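Local coordinates for hypothetical protein (Plasmodium falciparum, PDB 1ZSO) that is of unknown function but may bind zinc, like other members of its family, at residues F52-I57 against F84-N89; I71-Y76 against R110-I115. All coordinates share one frame; numbering follows the deposited sequence.

Contact 1. Residues F52-I57 against F84-N89; sequences FRKTDI and FVNTKN
Lys54 lies along one face of the Phe84 ring, the two side chains running next to each other in the same direction. Its CB rests 3.8 Å from CG of Phe84, at the root of the ring, and the middle of the aliphatic chain arches over the face, with CD above it. Bends at chi2 (-149°) and chi3 (-95°) then bring the end back down toward the rim on the CE2-CZ side: CE of Lys54 comes to 3.4 Å from CE2 of Phe84, and NZ of Lys54 lies 3.5 Å from CZ of Phe84. Asn86 adds a lighter touch: its ND2, in the plane of the Phe84 ring at the edge, stands 4.1 Å from CE of Lys54.

Behind the lysine, a type I turn from Arg53 to Asp56 is braced by its own end residues. The Arg53 backbone N gives a nearly straight bond (178°) to OD2 of Asp56, met from above the carboxylate plane, and Arg53 NE reaches the syn lone pair of OD1 of Asp56.

The turn follows strand 46-52, and Phe84 lies on strand 80-85, touching Ala105 on the adjoining strand 102-110; Asn68 links both segments by hydrogen bonds.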
loop_
_atom_site.group_PDB
_atom_site.type_symbol
_atom_site.label_atom_id
_atom_site.label_comp_id
_atom_site.label_asym_id
_atom_site.label_seq_id
_atom_site.Cartn_x
_atom_site.Cartn_y
_atom_site.Cartn_z
ATOM N N PHE B 52 6.614 1.443 0.609
ATOM C CA PHE B 52 5.987 1.636 1.930
ATOM C C PHE B 52 6.953 2.262 2.883
ATOM O O PHE B 52 8.143 2.225 2.644
ATOM C CB PHE B 52 5.426 0.309 2.504
ATOM C CG PHE B 52 6.483 -0.675 2.922
ATOM C CD1 PHE B 52 6.999 -0.650 4.205
ATOM C CD2 PHE B 52 6.928 -1.634 2.042
ATOM C CE1 PHE B 52 7.961 -1.512 4.581
ATOM C CE2 PHE B 52 7.907 -2.501 2.393
ATOM C CZ PHE B 52 8.416 -2.466 3.663
ATOM N N ARG B 53 6.422 2.821 3.969
ATOM C CA ARG B 53 7.207 3.335 5.118
ATOM C C ARG B 53 6.927 2.555 6.391
ATOM O O ARG B 53 5.824 2.058 6.577
ATOM C CB ARG B 53 6.861 4.790 5.395
ATOM C CG ARG B 53 7.367 5.751 4.324
ATOM C CD ARG B 53 6.297 6.757 3.972
ATOM N NE ARG B 53 5.061 6.049 3.579
ATOM C CZ ARG B 53 4.782 5.644 2.337
ATOM N NH1 ARG B 53 5.629 5.917 1.344
ATOM N NH2 ARG B 53 3.650 4.977 2.089
ATOM N N LYS B 54 7.900 2.526 7.306
ATOM C CA LYS B 54 7.780 1.745 8.550
ATOM C C LYS B 54 6.673 2.310 9.473
ATOM O O LYS B 54 6.336 1.717 10.477
ATOM C CB LYS B 54 9.142 1.716 9.292
ATOM C CG LYS B 54 9.355 2.938 10.199
ATOM C CD LYS B 54 10.796 3.320 10.326
ATOM C CE LYS B 54 11.453 2.731 11.530
ATOM N NZ LYS B 54 12.965 2.933 11.446
ATOM N N THR B 55 6.140 3.485 9.140
ATOM C CA THR B 55 5.137 4.145 9.963
ATOM C C THR B 55 3.746 3.865 9.437
ATOM O O THR B 55 2.770 4.201 10.114
ATOM C CB THR B 55 5.318 5.690 9.951
ATOM O OG1 THR B 55 5.366 6.115 8.611
ATOM C CG2 THR B 55 6.636 6.131 10.651
ATOM N N ASP B 56 3.657 3.270 8.242
ATOM C CA ASP B 56 2.349 2.983 7.619
ATOM C C ASP B 56 1.578 1.988 8.481
ATOM O O ASP B 56 2.152 1.027 8.996
ATOM C CB ASP B 56 2.503 2.449 6.186
ATOM C CG ASP B 56 3.112 3.469 5.234
ATOM O OD1 ASP B 56 3.252 4.629 5.647
ATOM O OD2 ASP B 56 3.430 3.110 4.064
ATOM N N ILE B 57 0.276 2.245 8.676
ATOM C CA ILE B 57 -0.566 1.413 9.568
ATOM C C ILE B 57 -1.734 0.830 8.795
ATOM O O ILE B 57 -2.686 1.540 8.498
ATOM C CB ILE B 57 -1.105 2.226 10.788
ATOM C CG1 ILE B 57 0.053 2.718 11.649
ATOM C CG2 ILE B 57 -2.047 1.385 11.641
ATOM C CD1 ILE B 57 -0.335 3.765 12.698
ATOM N N PHE B 84 8.168 -4.005 8.887
ATOM C CA PHE B 84 9.475 -3.607 9.385
ATOM C C PHE B 84 9.574 -3.968 10.854
ATOM O O PHE B 84 8.629 -3.758 11.628
ATOM C CB PHE B 84 9.661 -2.072 9.221
ATOM C CG PHE B 84 10.946 -1.534 9.831
ATOM C CD1 PHE B 84 12.086 -1.458 9.094
ATOM C CD2 PHE B 84 10.979 -1.081 11.134
ATOM C CE1 PHE B 84 13.236 -0.981 9.638
ATOM C CE2 PHE B 84 12.111 -0.619 11.691
ATOM C CZ PHE B 84 13.257 -0.558 10.958
ATOM N N VAL B 85 10.724 -4.515 11.239
ATOM C CA VAL B 85 10.954 -4.951 12.575
ATOM C C VAL B 85 11.893 -3.960 13.227
ATOM O O VAL B 85 13.016 -3.764 12.761
ATOM C CB VAL B 85 11.597 -6.361 12.619
ATOM C CG1 VAL B 85 11.922 -6.740 14.065
ATOM C CG2 VAL B 85 10.699 -7.406 12.014
ATOM N N ASN B 86 11.443 -3.337 14.310
ATOM C CA ASN B 86 12.291 -2.397 15.043
ATOM C C ASN B 86 13.375 -3.181 15.790
ATOM O O ASN B 86 13.076 -3.958 16.679
ATOM C CB ASN B 86 11.454 -1.545 16.010
ATOM C CG ASN B 86 10.299 -0.789 15.298
ATOM O OD1 ASN B 86 9.153 -1.273 15.243
ATOM N ND2 ASN B 86 10.607 0.382 14.738
ATOM N N THR B 87 14.626 -3.013 15.385
ATOM C CA THR B 87 15.791 -3.528 16.135
ATOM C C THR B 87 16.642 -2.314 16.507
ATOM O O THR B 87 16.550 -1.287 15.874
ATOM C CB THR B 87 16.592 -4.569 15.295
ATOM O OG1 THR B 87 16.918 -4.028 14.003
ATOM C CG2 THR B 87 15.752 -5.811 15.062
ATOM N N LYS B 88 17.429 -2.374 17.555
ATOM C CA LYS B 88 18.127 -1.161 17.953
ATOM C C LYS B 88 19.345 -0.966 17.047
ATOM O O LYS B 88 19.940 -1.930 16.544
ATOM C CB LYS B 88 18.454 -1.141 19.473
ATOM C CG LYS B 88 19.845 -1.571 19.893
ATOM C CD LYS B 88 20.018 -3.081 19.842
ATOM C CE LYS B 88 21.493 -3.453 19.813
ATOM N NZ LYS B 88 22.269 -2.617 20.762
ATOM N N ASN B 89 19.692 0.296 16.833
ATOM C CA ASN B 89 20.583 0.698 15.733
ATOM C C ASN B 89 20.295 -0.032 14.410
ATOM O O ASN B 89 21.209 -0.373 13.658
ATOM C CB ASN B 89 22.037 0.514 16.111
ATOM C CG ASN B 89 22.314 0.884 17.550
ATOM O OD1 ASN B 89 22.330 2.063 17.930
ATOM N ND2 ASN B 89 22.571 -0.127 18.360
#

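Contact 2. Residues I71-Y76 against R110-I115; sequences IKWTEY and RGIELI
Trp73 reaches across to the backbone of Gly111, its indole NE1 donating to the Gly111 O at 3.1 Å. The bond is bent, with an N-H...O angle of 137°; the oxygen lies 28° out of the indole plane, and the donor is tilted from the carbonyl plane as well. The next residue supplies the apolar half of the contact. CG1 of Ile112 comes to the edge of the indole near its plane, 3.9 Å from NE1 of Trp73 and 4.2 Å from CZ2 of Trp73, the two side chains crossing at about a right angle. Ile71 completes the group from over the ring: its CG2 sits 3.6 Å above the indole plane, offset toward the rim, and also meets CD1 of Ile112 at 3.7 Å. One methyl thus serves two partners.

What sets these groups in place lies one shell out. Ile71 lies on strand 69-71, and Gly111 precedes strand 112-117. With chi1 at -174°, Ile71 turns CG1 anti to its backbone N, which leaves CG2 as the branch that faces Trp73 and Ile112. Ile38 and Asp40 of strand 34-40 touch the indole, as does Ser80 of strand 80-85, and Ile112 packs on Ser80 and Ile82. Around Trp73 the loop is tied to itself: Lys72 NZ, from the residue before, bonds to O of Thr74, the residue after, on a lone pair in the carbonyl plane, and Thr74 OG1 accepts from Tyr76 N in an ST turn. Asn121 of the second subunit also bonds to Lys72 NZ.

The indole thus gives its N-H to the carbonyl of buried Gly111, its face to Ile71 and its edge to Ile112; the bent, off-plane bond is probably a compromise with that packing.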
loop_
_atom_site.group_PDB
_atom_site.type_symbol
_atom_site.label_atom_id
_atom_site.label_comp_id
_atom_site.label_asym_id
_atom_site.label_seq_id
_atom_site.Cartn_x
_atom_site.Cartn_y
_atom_site.Cartn_z
ATOM N N ILE B 71 -1.019 -7.257 0.664
ATOM C CA ILE B 71 -1.496 -7.590 -0.645
ATOM C C ILE B 71 -2.377 -8.830 -0.534
ATOM O O ILE B 71 -2.097 -9.732 0.242
ATOM C CB ILE B 71 -0.315 -7.723 -1.652
ATOM C CG1 ILE B 71 -0.809 -7.931 -3.079
ATOM C CG2 ILE B 71 0.670 -8.847 -1.296
ATOM C CD1 ILE B 71 0.323 -7.760 -4.072
ATOM N N LYS B 72 -3.477 -8.818 -1.273
ATOM C CA LYS B 72 -4.323 -9.964 -1.446
ATOM C C LYS B 72 -4.019 -10.461 -2.873
ATOM O O LYS B 72 -4.482 -9.901 -3.883
ATOM C CB LYS B 72 -5.785 -9.574 -1.252
ATOM C CG LYS B 72 -6.803 -10.676 -1.460
ATOM C CD LYS B 72 -8.189 -10.115 -1.223
ATOM C CE LYS B 72 -9.203 -11.191 -0.835
ATOM N NZ LYS B 72 -9.636 -11.987 -2.030
ATOM N N TRP B 73 -3.153 -11.477 -2.919
ATOM C CA TRP B 73 -2.575 -11.995 -4.156
ATOM C C TRP B 73 -3.612 -12.479 -5.139
ATOM O O TRP B 73 -3.445 -12.282 -6.347
ATOM C CB TRP B 73 -1.616 -13.140 -3.850
ATOM C CG TRP B 73 -0.301 -12.704 -3.332
ATOM C CD1 TRP B 73 0.181 -12.891 -2.093
ATOM C CD2 TRP B 73 0.724 -12.034 -4.065
ATOM N NE1 TRP B 73 1.436 -12.381 -1.990
ATOM C CE2 TRP B 73 1.789 -11.829 -3.185
ATOM C CE3 TRP B 73 0.827 -11.555 -5.386
ATOM C CZ2 TRP B 73 2.963 -11.231 -3.581
ATOM C CZ3 TRP B 73 1.956 -10.939 -5.759
ATOM C CH2 TRP B 73 3.037 -10.803 -4.877
ATOM N N THR B 74 -4.678 -13.101 -4.634
ATOM C CA THR B 74 -5.727 -13.642 -5.498
ATOM C C THR B 74 -7.153 -13.345 -4.976
ATOM O O THR B 74 -7.350 -12.843 -3.863
ATOM C CB THR B 74 -5.555 -15.209 -5.730
ATOM O OG1 THR B 74 -6.019 -15.970 -4.604
ATOM C CG2 THR B 74 -4.113 -15.583 -5.984
ATOM N N GLU B 75 -8.156 -13.710 -5.770
ATOM C CA GLU B 75 -9.553 -13.618 -5.327
ATOM C C GLU B 75 -9.885 -14.444 -4.068
ATOM O O GLU B 75 -10.977 -14.337 -3.545
ATOM C CB GLU B 75 -10.529 -13.975 -6.470
ATOM C CG GLU B 75 -10.521 -15.450 -6.945
ATOM C CD GLU B 75 -9.890 -15.650 -8.357
ATOM O OE1 GLU B 75 -8.650 -15.373 -8.503
ATOM O OE2 GLU B 75 -10.642 -16.102 -9.294
ATOM N N TYR B 76 -8.949 -15.234 -3.552
ATOM C CA TYR B 76 -9.223 -16.010 -2.349
ATOM C C TYR B 76 -8.808 -15.249 -1.091
ATOM O O TYR B 76 -7.997 -14.340 -1.148
ATOM C CB TYR B 76 -8.566 -17.391 -2.456
ATOM C CG TYR B 76 -9.296 -18.247 -3.453
ATOM C CD1 TYR B 76 -8.971 -18.222 -4.817
ATOM C CD2 TYR B 76 -10.370 -19.035 -3.046
ATOM C CE1 TYR B 76 -9.685 -19.023 -5.736
ATOM C CE2 TYR B 76 -11.075 -19.800 -3.938
ATOM C CZ TYR B 76 -10.733 -19.788 -5.273
ATOM O OH TYR B 76 -11.471 -20.567 -6.128
ATOM N N ARG B 110 4.777 -12.413 5.707
ATOM C CA ARG B 110 3.845 -13.532 5.749
ATOM C C ARG B 110 3.109 -13.608 4.402
ATOM O O ARG B 110 2.287 -12.763 4.079
ATOM C CB ARG B 110 2.822 -13.330 6.845
ATOM C CG ARG B 110 3.260 -13.739 8.279
ATOM C CD ARG B 110 2.008 -13.859 9.222
ATOM N NE ARG B 110 2.328 -14.267 10.613
ATOM C CZ ARG B 110 2.977 -13.500 11.503
ATOM N NH1 ARG B 110 3.397 -12.276 11.186
ATOM N NH2 ARG B 110 3.216 -13.961 12.721
ATOM N N GLY B 111 3.429 -14.610 3.614
ATOM C CA GLY B 111 2.836 -14.774 2.316
ATOM C C GLY B 111 3.564 -14.021 1.218
ATOM O O GLY B 111 3.115 -13.977 0.062
ATOM N N ILE B 112 4.714 -13.480 1.546
ATOM C CA ILE B 112 5.429 -12.612 0.602
ATOM C C ILE B 112 6.934 -12.912 0.717
ATOM O O ILE B 112 7.423 -13.077 1.827
ATOM C CB ILE B 112 5.223 -11.124 0.923
ATOM C CG1 ILE B 112 3.859 -10.637 0.477
ATOM C CG2 ILE B 112 6.286 -10.250 0.242
ATOM C CD1 ILE B 112 3.481 -9.330 1.133
ATOM N N GLU B 113 7.617 -12.981 -0.419
ATOM C CA GLU B 113 9.111 -12.977 -0.519
ATOM C C GLU B 113 9.677 -11.685 -1.096
ATOM O O GLU B 113 9.303 -11.285 -2.192
ATOM C CB GLU B 113 9.619 -14.003 -1.520
ATOM C CG GLU B 113 10.072 -15.269 -0.989
ATOM C CD GLU B 113 9.039 -16.294 -1.233
ATOM O OE1 GLU B 113 7.936 -16.072 -0.692
ATOM O OE2 GLU B 113 9.310 -17.266 -1.986
ATOM N N LEU B 114 10.607 -11.085 -0.371
ATOM C CA LEU B 114 11.360 -9.925 -0.815
ATOM C C LEU B 114 12.378 -10.414 -1.809
ATOM O O LEU B 114 13.227 -11.180 -1.430
ATOM C CB LEU B 114 12.105 -9.279 0.365
ATOM C CG LEU B 114 11.190 -8.831 1.511
ATOM C CD1 LEU B 114 11.883 -7.854 2.461
ATOM C CD2 LEU B 114 9.951 -8.198 0.932
ATOM N N ILE B 115 12.277 -9.995 -3.083
ATOM C CA ILE B 115 13.189 -10.471 -4.131
ATOM C C ILE B 115 14.364 -9.473 -4.333
ATOM O O ILE B 115 15.550 -9.808 -4.158
ATOM C CB ILE B 115 12.410 -10.718 -5.467
ATOM C CG1 ILE B 115 11.297 -11.749 -5.276
ATOM C CG2 ILE B 115 13.312 -11.211 -6.551
ATOM C CD1 ILE B 115 11.783 -13.143 -4.906
#

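How the contacts relate
From the N terminus, the chain first reaches 52-57, the turn that follows strand 46-52, then 71-76, which follows strand 69-71. It next arrives at 84-89, where contact 1 closes its loop, and finally at 110-115, where contact 2 does the same. The two closures therefore cross instead of nesting, the second beginning inside the first and ending beyond it. Strand 80-85 lies within both loops, at least in part. Contact 1 sets the turn after an outer strand of the three-stranded sheet against strand 80-85 of the six-stranded sheet, and contact 2 makes a second junction between the same two sheets. Their centres are 19 Å apart and they do not touch, yet both border the second subunit.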